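Local coordinates for 39 kDa initiator binding protein (Trichomonas vaginalis, PDB 1Q87) that probably binds the initiator element of core promoters to help start transcription, this piece being its C-terminal domain, at residues L182-E185 / K189-S192. Sequence-based numbering, arbitrary orientation.
Sequences LMDE and KYDS
Tyr190 meets the strand at Leu182 twice, through its backbone and through its side chain, and reaches on to Asp184 with its hydroxyl. Tyr190 N donates a hydrogen bond of 2.9 Å to Leu182 O, and the same oxygen receives a CA-H...O contact from Lys189 CA at 3.1 Å. Leu182 and Tyr190 form the hydrogen-bonded antiparallel pair, their side chains on one face of the sheet with CB atoms 4.1 Å apart. Beyond CB they part: the leucine carries CD1 to within 3.7 Å of Ser192 O, whereas the tyrosine, its CG anti to the carbonyl carbon (chi1 -63°), runs its ring toward the turn. There Tyr190 OH lies 3.1 Å from Asp184 OD1, which sits at the ring edge near its plane; the carboxylate is turned 75° from the ring. Asp184 CG stands between its own backbone N and carbonyl carbon (chi1 68°), and OD2 accepts hydrogen bonds from the backbone N atoms of Asn186 and Glu188, an arrangement that fixes the rotation of the carboxylate. On the other face, in the non-hydrogen-bonded pair, Met183 SD passes 4.3 Å from Lys189 CG before the lysine bends away. Trp193 and Tyr196 of helix 193-199 cover Leu182, and Tyr196 also packs edge-to-face with Tyr190. Ser192 is the N-cap of this helix, its OG bonded to Lys195 N. The whole is a short antiparallel beta hairpin at the edge of the five-stranded sheet, its turn braced by an aspartate and its second strand followed, after Asp191 and the N-cap Ser192, by helix 193-199.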
loop_
_atom_site.group_PDB
_atom_site.type_symbol
_atom_site.label_atom_id
_atom_site.label_comp_id
_atom_site.label_asym_id
_atom_site.label_seq_id
_atom_site.Cartn_x
_atom_site.Cartn_y
_atom_site.Cartn_z
ATOM N N LEU A 182 -2.428 9.651 -3.201
ATOM C CA LEU A 182 -2.971 9.550 -1.874
ATOM C C LEU A 182 -4.113 10.559 -1.783
ATOM O O LEU A 182 -4.032 11.647 -2.355
ATOM C CB LEU A 182 -1.895 9.821 -0.824
ATOM C CG LEU A 182 -0.821 8.739 -0.716
ATOM C CD1 LEU A 182 0.047 9.018 0.507
ATOM C CD2 LEU A 182 -1.455 7.350 -0.620
ATOM N N MET A 183 -5.197 10.164 -1.116
ATOM C CA MET A 183 -6.381 11.012 -0.943
ATOM C C MET A 183 -7.014 10.667 0.394
ATOM O O MET A 183 -7.021 9.481 0.804
ATOM C CB MET A 183 -7.402 10.792 -2.066
ATOM C CG MET A 183 -8.613 11.691 -1.933
ATOM S SD MET A 183 -9.612 11.910 -3.460
ATOM C CE MET A 183 -10.053 10.309 -3.764
ATOM N N ASP A 184 -7.546 11.699 1.062
ATOM C CA ASP A 184 -8.156 11.534 2.378
ATOM C C ASP A 184 -9.665 11.554 2.300
ATOM O O ASP A 184 -10.240 11.580 1.194
ATOM C CB ASP A 184 -7.612 12.591 3.377
ATOM C CG ASP A 184 -8.048 14.059 3.055
ATOM O OD1 ASP A 184 -7.410 14.981 3.621
ATOM O OD2 ASP A 184 -8.996 14.313 2.276
ATOM N N GLU A 185 -10.307 11.536 3.469
ATOM C CA GLU A 185 -11.766 11.511 3.554
ATOM C C GLU A 185 -12.420 12.751 3.009
ATOM O O GLU A 185 -13.606 12.715 2.691
ATOM C CB GLU A 185 -12.256 11.288 4.988
ATOM C CG GLU A 185 -12.033 12.438 5.916
ATOM C CD GLU A 185 -10.650 12.432 6.532
ATOM O OE1 GLU A 185 -10.560 12.718 7.747
ATOM O OE2 GLU A 185 -9.664 12.146 5.807
ATOM N N LYS A 189 -5.945 15.399 -2.143
ATOM C CA LYS A 189 -4.858 14.587 -2.701
ATOM C C LYS A 189 -3.485 14.999 -2.175
ATOM O O LYS A 189 -3.299 16.109 -1.713
ATOM C CB LYS A 189 -4.894 14.684 -4.236
ATOM C CG LYS A 189 -6.270 14.329 -4.820
ATOM C CD LYS A 189 -6.275 14.080 -6.330
ATOM C CE LYS A 189 -6.350 15.362 -7.138
ATOM N NZ LYS A 189 -7.658 16.060 -6.982
ATOM N N TYR A 190 -2.533 14.079 -2.199
ATOM C CA TYR A 190 -1.180 14.375 -1.747
ATOM C C TYR A 190 -0.241 13.814 -2.807
ATOM O O TYR A 190 -0.618 12.925 -3.566
ATOM C CB TYR A 190 -0.902 13.752 -0.384
ATOM C CG TYR A 190 -1.787 14.306 0.704
ATOM C CD1 TYR A 190 -1.492 15.524 1.336
ATOM C CD2 TYR A 190 -2.962 13.649 1.061
ATOM C CE1 TYR A 190 -2.362 16.066 2.295
ATOM C CE2 TYR A 190 -3.832 14.177 2.007
ATOM C CZ TYR A 190 -3.533 15.379 2.621
ATOM O OH TYR A 190 -4.414 15.869 3.558
ATOM N N ASP A 191 0.972 14.351 -2.868
ATOM C CA ASP A 191 1.932 13.931 -3.871
ATOM C C ASP A 191 2.556 12.575 -3.582
ATOM O O ASP A 191 2.801 11.805 -4.495
ATOM C CB ASP A 191 3.060 14.965 -4.008
ATOM C CG ASP A 191 2.594 16.277 -4.620
ATOM O OD1 ASP A 191 1.625 16.273 -5.400
ATOM O OD2 ASP A 191 3.221 17.318 -4.332
ATOM N N SER A 192 2.828 12.286 -2.318
ATOM C CA SER A 192 3.467 11.030 -2.000
ATOM C C SER A 192 3.273 10.728 -0.530
ATOM O O SER A 192 2.777 11.565 0.226
ATOM C CB SER A 192 4.947 11.173 -2.238
ATOM O OG SER A 192 5.524 11.805 -1.097
#